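Local coordinates for DNA protection during starvation protein (Mycobacterium smegmatis, PDB 2YW6) that probably protects DNA from oxidative damage by oxidising ferrous iron with hydrogen peroxide and storing it as ferric mineral inside a hollow shell of twelve subunits, at residues B[17-29]-B[68-81]. Numbering follows the deposited sequence.
Sequences VADLLQKQLSTYN and VAERIATLGKSPKG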
ATOM      1  N   VAL B  17     -19.700 -36.875   0.427  1.00 48.17           N
ATOM      2  CA  VAL B  17     -18.580 -35.952   0.489  1.00 46.20           C
ATOM      3  C   VAL B  17     -18.948 -34.820   1.452  1.00 43.89           C
ATOM      4  O   VAL B  17     -18.151 -34.423   2.311  1.00 42.01           O
ATOM      5  CB  VAL B  17     -18.286 -35.341  -0.892  1.00 47.60           C
ATOM      6  CG1 VAL B  17     -17.053 -34.464  -0.818  1.00 49.95           C
ATOM      7  CG2 VAL B  17     -18.103 -36.438  -1.920  1.00 50.12           C
ATOM      8  N   ALA B  18     -20.170 -34.312   1.295  1.00 40.61           N
ATOM      9  CA  ALA B  18     -20.671 -33.221   2.125  1.00 39.56           C
ATOM     10  C   ALA B  18     -20.551 -33.570   3.608  1.00 41.14           C
ATOM     11  O   ALA B  18     -20.239 -32.704   4.430  1.00 38.30           O
ATOM     12  CB  ALA B  18     -22.136 -32.895   1.754  1.00 34.38           C
ATOM     13  N   ASP B  19     -20.783 -34.833   3.948  1.00 42.78           N
ATOM     14  CA  ASP B  19     -20.670 -35.273   5.334  1.00 45.46           C
ATOM     15  C   ASP B  19     -19.213 -35.243   5.790  1.00 44.93           C
ATOM     16  O   ASP B  19     -18.905 -34.741   6.876  1.00 43.80           O
ATOM     17  CB  ASP B  19     -21.244 -36.677   5.486  1.00 51.93           C
ATOM     18  CG  ASP B  19     -22.738 -36.702   5.291  1.00 60.61           C
ATOM     19  OD1 ASP B  19     -23.345 -37.775   5.448  1.00 66.58           O
ATOM     20  OD2 ASP B  19     -23.308 -35.637   4.981  1.00 64.95           O
ATOM     21  N   LEU B  20     -18.324 -35.782   4.958  1.00 42.81           N
ATOM     22  CA  LEU B  20     -16.901 -35.788   5.266  1.00 39.88           C
ATOM     23  C   LEU B  20     -16.442 -34.375   5.575  1.00 38.90           C
ATOM     24  O   LEU B  20     -15.690 -34.157   6.527  1.00 38.80           O
ATOM     25  CB  LEU B  20     -16.093 -36.297   4.080  1.00 39.32           C
ATOM     26  CG  LEU B  20     -15.812 -37.783   3.938  1.00 39.44           C
ATOM     27  CD1 LEU B  20     -14.888 -37.992   2.736  1.00 40.53           C
ATOM     28  CD2 LEU B  20     -15.157 -38.299   5.191  1.00 38.77           C
ATOM     29  N   LEU B  21     -16.889 -33.416   4.760  1.00 37.11           N
ATOM     30  CA  LEU B  21     -16.495 -32.023   4.955  1.00 36.36           C
ATOM     31  C   LEU B  21     -17.026 -31.422   6.256  1.00 34.61           C
ATOM     32  O   LEU B  21     -16.324 -30.654   6.915  1.00 34.04           O
ATOM     33  CB  LEU B  21     -16.922 -31.164   3.764  1.00 34.02           C
ATOM     34  CG  LEU B  21     -16.160 -31.446   2.468  1.00 33.45           C
ATOM     35  CD1 LEU B  21     -16.746 -30.597   1.348  1.00 32.47           C
ATOM     36  CD2 LEU B  21     -14.666 -31.150   2.662  1.00 32.29           C
ATOM     37  N   GLN B  22     -18.251 -31.772   6.627  1.00 32.75           N
ATOM     38  CA  GLN B  22     -18.824 -31.254   7.862  1.00 33.16           C
ATOM     39  C   GLN B  22     -17.927 -31.629   9.037  1.00 34.86           C
ATOM     40  O   GLN B  22     -17.700 -30.820   9.941  1.00 32.33           O
ATOM     41  CB  GLN B  22     -20.221 -31.821   8.086  1.00 32.04           C
ATOM     42  CG  GLN B  22     -20.848 -31.359   9.377  1.00 29.96           C
ATOM     43  CD  GLN B  22     -21.047 -29.858   9.406  1.00 29.78           C
ATOM     44  OE1 GLN B  22     -21.713 -29.301   8.531  1.00 30.85           O
ATOM     45  NE2 GLN B  22     -20.474 -29.196  10.409  1.00 26.46           N
ATOM     46  N   LYS B  23     -17.442 -32.868   9.035  1.00 37.56           N
ATOM     47  CA  LYS B  23     -16.539 -33.332  10.085  1.00 38.74           C
ATOM     48  C   LYS B  23     -15.352 -32.375  10.109  1.00 39.30           C
ATOM     49  O   LYS B  23     -14.962 -31.870  11.160  1.00 36.35           O
ATOM     50  CB  LYS B  23     -16.012 -34.747   9.780  1.00 40.94           C
ATOM     51  CG  LYS B  23     -16.832 -35.895  10.326  1.00 45.57           C
ATOM     52  CD  LYS B  23     -18.142 -36.032   9.604  1.00 49.62           C
ATOM     53  CE  LYS B  23     -18.873 -37.288  10.045  1.00 52.16           C
ATOM     54  NZ  LYS B  23     -20.049 -37.569   9.168  1.00 52.19           N
ATOM     55  N   GLN B  24     -14.779 -32.146   8.932  1.00 37.90           N
ATOM     56  CA  GLN B  24     -13.632 -31.268   8.801  1.00 35.37           C
ATOM     57  C   GLN B  24     -13.973 -29.862   9.297  1.00 32.66           C
ATOM     58  O   GLN B  24     -13.178 -29.235  10.002  1.00 32.32           O
ATOM     59  CB  GLN B  24     -13.177 -31.223   7.340  1.00 34.78           C
ATOM     60  CG  GLN B  24     -11.750 -30.720   7.157  1.00 41.05           C
ATOM     61  CD  GLN B  24     -10.689 -31.742   7.569  1.00 42.31           C
ATOM     62  OE1 GLN B  24     -10.984 -32.736   8.243  1.00 43.61           O
ATOM     63  NE2 GLN B  24      -9.447 -31.490   7.169  1.00 40.98           N
ATOM     64  N   LEU B  25     -15.157 -29.379   8.935  1.00 30.09           N
ATOM     65  CA  LEU B  25     -15.601 -28.055   9.340  1.00 31.43           C
ATOM     66  C   LEU B  25     -15.581 -27.885  10.866  1.00 31.90           C
ATOM     67  O   LEU B  25     -15.085 -26.877  11.381  1.00 34.13           O
ATOM     68  CB  LEU B  25     -17.018 -27.801   8.819  1.00 28.90           C
ATOM     69  CG  LEU B  25     -17.517 -26.372   8.561  1.00 28.23           C
ATOM     70  CD1 LEU B  25     -18.987 -26.297   8.910  1.00 25.88           C
ATOM     71  CD2 LEU B  25     -16.741 -25.351   9.378  1.00 27.97           C
ATOM     72  N   SER B  26     -16.126 -28.859  11.588  1.00 32.18           N
ATOM     73  CA  SER B  26     -16.160 -28.777  13.041  1.00 33.86           C
ATOM     74  C   SER B  26     -14.762 -28.853  13.648  1.00 33.96           C
ATOM     75  O   SER B  26     -14.482 -28.202  14.658  1.00 34.52           O
ATOM     76  CB  SER B  26     -17.046 -29.887  13.613  1.00 34.10           C
ATOM     77  OG  SER B  26     -18.333 -29.840  13.023  1.00 34.62           O
ATOM     78  N   THR B  27     -13.886 -29.645  13.036  1.00 33.61           N
ATOM     79  CA  THR B  27     -12.513 -29.779  13.521  1.00 33.28           C
ATOM     80  C   THR B  27     -11.773 -28.454  13.389  1.00 33.20           C
ATOM     81  O   THR B  27     -11.001 -28.079  14.275  1.00 33.34           O
ATOM     82  CB  THR B  27     -11.730 -30.844  12.736  1.00 34.37           C
ATOM     83  OG1 THR B  27     -12.214 -32.142  13.089  1.00 35.06           O
ATOM     84  CG2 THR B  27     -10.236 -30.754  13.047  1.00 33.59           C
ATOM     85  N   TYR B  28     -11.998 -27.759  12.273  1.00 34.62           N
ATOM     86  CA  TYR B  28     -11.365 -26.468  12.042  1.00 35.77           C
ATOM     87  C   TYR B  28     -11.877 -25.443  13.043  1.00 36.54           C
ATOM     88  O   TYR B  28     -11.090 -24.737  13.670  1.00 40.78           O
ATOM     89  CB  TYR B  28     -11.643 -25.975  10.623  1.00 34.35           C
ATOM     90  CG  TYR B  28     -10.895 -26.722   9.531  1.00 30.88           C
ATOM     91  CD1 TYR B  28     -11.249 -26.569   8.183  1.00 27.98           C
ATOM     92  CD2 TYR B  28      -9.799 -27.539   9.835  1.00 29.41           C
ATOM     93  CE1 TYR B  28     -10.530 -27.218   7.169  1.00 29.18           C
ATOM     94  CE2 TYR B  28      -9.077 -28.189   8.835  1.00 28.56           C
ATOM     95  CZ  TYR B  28      -9.442 -28.023   7.503  1.00 28.54           C
ATOM     96  OH  TYR B  28      -8.735 -28.672   6.519  1.00 26.05           O
ATOM     97  N   ASN B  29     -13.195 -25.365  13.203  1.00 36.09           N
ATOM     98  CA  ASN B  29     -13.759 -24.406  14.145  1.00 36.12           C
ATOM     99  C   ASN B  29     -13.192 -24.656  15.538  1.00 36.70           C
ATOM    100  O   ASN B  29     -12.718 -23.724  16.212  1.00 33.15           O
ATOM    101  CB  ASN B  29     -15.284 -24.513  14.191  1.00 37.26           C
ATOM    102  CG  ASN B  29     -15.942 -24.005  12.924  1.00 37.56           C
ATOM    103  OD1 ASN B  29     -15.348 -23.243  12.172  1.00 39.99           O
ATOM    104  ND2 ASN B  29     -17.183 -24.413  12.693  1.00 39.31           N
ATOM    105  N   VAL B  68     -14.143 -24.877   3.450  1.00 30.10           N
ATOM    106  CA  VAL B  68     -14.851 -26.115   3.696  1.00 29.21           C
ATOM    107  C   VAL B  68     -16.363 -25.877   3.790  1.00 28.27           C
ATOM    108  O   VAL B  68     -17.144 -26.612   3.185  1.00 30.11           O
ATOM    109  CB  VAL B  68     -14.328 -26.787   4.982  1.00 25.71           C
ATOM    110  CG1 VAL B  68     -15.191 -27.958   5.362  1.00 24.43           C
ATOM    111  CG2 VAL B  68     -12.915 -27.281   4.745  1.00 28.24           C
ATOM    112  N   ALA B  69     -16.771 -24.840   4.521  1.00 28.08           N
ATOM    113  CA  ALA B  69     -18.188 -24.539   4.672  1.00 29.82           C
ATOM    114  C   ALA B  69     -18.827 -24.161   3.345  1.00 32.12           C
ATOM    115  O   ALA B  69     -19.889 -24.666   2.995  1.00 33.72           O
ATOM    116  CB  ALA B  69     -18.390 -23.426   5.685  1.00 26.10           C
ATOM    117  N   GLU B  70     -18.195 -23.274   2.595  1.00 34.66           N
ATOM    118  CA  GLU B  70     -18.782 -22.897   1.323  1.00 36.26           C
ATOM    119  C   GLU B  70     -18.823 -24.074   0.330  1.00 36.06           C
ATOM    120  O   GLU B  70     -19.620 -24.074  -0.609  1.00 34.17           O
ATOM    121  CB  GLU B  70     -18.038 -21.696   0.746  1.00 37.52           C
ATOM    122  CG  GLU B  70     -18.000 -20.540   1.736  1.00 44.67           C
ATOM    123  CD  GLU B  70     -17.915 -19.178   1.081  1.00 46.55           C
ATOM    124  OE1 GLU B  70     -17.400 -19.083  -0.059  1.00 49.23           O
ATOM    125  OE2 GLU B  70     -18.351 -18.195   1.720  1.00 46.38           O
ATOM    126  N   ARG B  71     -17.981 -25.078   0.557  1.00 35.97           N
ATOM    127  CA  ARG B  71     -17.944 -26.243  -0.320  1.00 35.20           C
ATOM    128  C   ARG B  71     -19.120 -27.166   0.030  1.00 34.54           C
ATOM    129  O   ARG B  71     -19.700 -27.809  -0.843  1.00 35.68           O
ATOM    130  CB  ARG B  71     -16.600 -26.977  -0.172  1.00 35.36           C
ATOM    131  CG  ARG B  71     -16.391 -28.153  -1.131  1.00 33.55           C
ATOM    132  CD  ARG B  71     -16.547 -27.727  -2.592  1.00 35.28           C
ATOM    133  NE  ARG B  71     -16.356 -28.836  -3.529  1.00 34.08           N
ATOM    134  CZ  ARG B  71     -16.611 -28.773  -4.833  1.00 34.12           C
ATOM    135  NH1 ARG B  71     -17.063 -27.654  -5.381  1.00 35.61           N
ATOM    136  NH2 ARG B  71     -16.413 -29.832  -5.601  1.00 35.62           N
ATOM    137  N   ILE B  72     -19.480 -27.216   1.307  1.00 35.18           N
ATOM    138  CA  ILE B  72     -20.607 -28.036   1.728  1.00 36.04           C
ATOM    139  C   ILE B  72     -21.878 -27.450   1.096  1.00 35.83           C
ATOM    140  O   ILE B  72     -22.672 -28.173   0.493  1.00 39.70           O
ATOM    141  CB  ILE B  72     -20.725 -28.071   3.279  1.00 32.00           C
ATOM    142  CG1 ILE B  72     -19.536 -28.850   3.867  1.00 26.36           C
ATOM    143  CG2 ILE B  72     -22.058 -28.699   3.702  1.00 27.31           C
ATOM    144  CD1 ILE B  72     -19.479 -28.865   5.387  1.00 23.02           C
ATOM    145  N   ALA B  73     -22.058 -26.140   1.211  1.00 35.70           N
ATOM    146  CA  ALA B  73     -23.221 -25.488   0.625  1.00 37.09           C
ATOM    147  C   ALA B  73     -23.240 -25.669  -0.894  1.00 39.41           C
ATOM    148  O   ALA B  73     -24.301 -25.914  -1.471  1.00 42.74           O
ATOM    149  CB  ALA B  73     -23.234 -23.989   0.976  1.00 33.77           C
ATOM    150  N   THR B  74     -22.076 -25.545  -1.539  1.00 41.22           N
ATOM    151  CA  THR B  74     -21.989 -25.699  -2.997  1.00 40.69           C
ATOM    152  C   THR B  74     -22.424 -27.108  -3.381  1.00 42.67           C
ATOM    153  O   THR B  74     -23.017 -27.319  -4.438  1.00 41.53           O
ATOM    154  CB  THR B  74     -20.546 -25.468  -3.543  1.00 39.23           C
ATOM    155  OG1 THR B  74     -20.116 -24.144  -3.224  1.00 38.03           O
ATOM    156  CG2 THR B  74     -20.503 -25.644  -5.067  1.00 36.18           C
ATOM    157  N   LEU B  75     -22.132 -28.072  -2.516  1.00 43.90           N
ATOM    158  CA  LEU B  75     -22.512 -29.445  -2.798  1.00 46.37           C
ATOM    159  C   LEU B  75     -24.017 -29.656  -2.612  1.00 46.85           C
ATOM    160  O   LEU B  75     -24.603 -30.548  -3.218  1.00 47.59           O
ATOM    161  CB  LEU B  75     -21.714 -30.400  -1.913  1.00 48.24           C
ATOM    162  CG  LEU B  75     -20.229 -30.450  -2.275  1.00 49.61           C
ATOM    163  CD1 LEU B  75     -19.491 -31.386  -1.342  1.00 51.22           C
ATOM    164  CD2 LEU B  75     -20.085 -30.913  -3.703  1.00 50.81           C
ATOM    165  N   GLY B  76     -24.641 -28.833  -1.776  1.00 46.83           N
ATOM    166  CA  GLY B  76     -26.071 -28.959  -1.570  1.00 46.38           C
ATOM    167  C   GLY B  76     -26.555 -29.080  -0.135  1.00 48.16           C
ATOM    168  O   GLY B  76     -27.751 -28.958   0.122  1.00 46.56           O
ATOM    169  N   LYS B  77     -25.657 -29.327   0.810  1.00 48.28           N
ATOM    170  CA  LYS B  77     -26.086 -29.448   2.195  1.00 46.85           C
ATOM    171  C   LYS B  77     -25.884 -28.128   2.925  1.00 44.40           C
ATOM    172  O   LYS B  77     -25.313 -27.182   2.385  1.00 41.26           O
ATOM    173  CB  LYS B  77     -25.326 -30.601   2.881  1.00 50.98           C
ATOM    174  CG  LYS B  77     -25.584 -30.785   4.387  1.00 63.37           C
ATOM    175  CD  LYS B  77     -27.046 -30.486   4.792  1.00 67.60           C
ATOM    176  CE  LYS B  77     -28.061 -31.309   4.045  1.00 69.23           C
ATOM    177  NZ  LYS B  77     -29.390 -30.687   4.314  1.00 68.90           N
ATOM    178  N   SER B  78     -26.384 -28.070   4.149  1.00 42.18           N
ATOM    179  CA  SER B  78     -26.284 -26.893   4.995  1.00 39.99           C
ATOM    180  C   SER B  78     -25.180 -27.122   6.024  1.00 39.36           C
ATOM    181  O   SER B  78     -25.261 -28.040   6.849  1.00 38.69           O
ATOM    182  CB  SER B  78     -27.632 -26.652   5.685  1.00 37.81           C
ATOM    183  OG  SER B  78     -27.512 -25.770   6.779  1.00 38.55           O
ATOM    184  N   PRO B  79     -24.111 -26.314   5.960  1.00 37.24           N
ATOM    185  CA  PRO B  79     -22.986 -26.434   6.896  1.00 37.78           C
ATOM    186  C   PRO B  79     -23.334 -25.849   8.262  1.00 38.61           C
ATOM    187  O   PRO B  79     -24.091 -24.883   8.351  1.00 37.30           O
ATOM    188  CB  PRO B  79     -21.865 -25.671   6.189  1.00 39.21           C
ATOM    189  CG  PRO B  79     -22.597 -24.617   5.426  1.00 38.70           C
ATOM    190  CD  PRO B  79     -23.802 -25.354   4.879  1.00 38.43           C
ATOM    191  N   LYS B  80     -22.802 -26.442   9.327  1.00 39.24           N
ATOM    192  CA  LYS B  80     -23.080 -25.959  10.685  1.00 39.60           C
ATOM    193  C   LYS B  80     -21.844 -25.477  11.412  1.00 38.86           C
ATOM    194  O   LYS B  80     -20.882 -26.225  11.577  1.00 38.53           O
ATOM    195  CB  LYS B  80     -23.731 -27.046  11.541  1.00 44.41           C
ATOM    196  CG  LYS B  80     -25.148 -27.391  11.166  1.00 51.34           C
ATOM    197  CD  LYS B  80     -25.183 -28.331   9.995  1.00 55.74           C
ATOM    198  CE  LYS B  80     -26.605 -28.766   9.731  1.00 57.32           C
ATOM    199  NZ  LYS B  80     -27.463 -27.599   9.399  1.00 57.76           N
ATOM    200  N   GLY B  81     -21.893 -24.234  11.880  1.00 37.78           N
ATOM    201  CA  GLY B  81     -20.760 -23.653  12.578  1.00 35.66           C
ATOM    202  C   GLY B  81     -21.037 -23.231  14.006  1.00 35.14           C
ATOM    203  O   GLY B  81     -20.167 -22.670  14.679  1.00 36.04           O
TER
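Gln-22 sets CG trans to its backbone N (chi1 178°) and then bends at chi2 (63°), which swings its carboxamide onto the backbone of Lys-80. There the amide makes two bonds to one residue: Lys-80 N donates to Gln-22 OE1 (3.2 Å), tilted somewhat from the carbonyl plane, while Gln-22 NE2 donates to Lys-80 O (3.2 Å), within that carbonyl's plane and on a lone pair. Glutamine suits the place because its amide offers both a donor and an acceptor, fixing its rotation and tying 77-81 back onto helix 17-29.

Beneath this clasp the helices run nearly antiparallel, their axes 9.2 Å apart, and pack knobs-into-holes. Ile-72 fills a hole among Ala-18, Leu-21, Gln-22 and Leu-25; its CG1 lies 3.5 Å from Leu-21 CB, and small Ala-18 lets the backbones come close, its CA 5.2 Å from Ile-72 CA. Leu-21 rests its CD1 on both Arg-71 CG and Leu-75 CD1. The branches of Val-68 divide the work, CG1 lying against the turn of Leu-21 and Leu-25 and CG2 meeting the edge of the Tyr-28 ring at CE1.

Gly-76, with positive phi, ends helix 47-75 in a Schellman motif; a side chain there would jam against Leu-75 O. The chain then turns toward Lys-80, whose NZ pairs with Glu-98 of a second subunit. Glu-70, probably an iron ligand, lies on the same helix. The contact thus joins helices 12-41 and 47-75 of the ferritin-like four-helix bundle; helix 132-155 packs against both, with Tyr-28 bonding to its His-141, and helix 102-127 meets Val-17 and Leu-20.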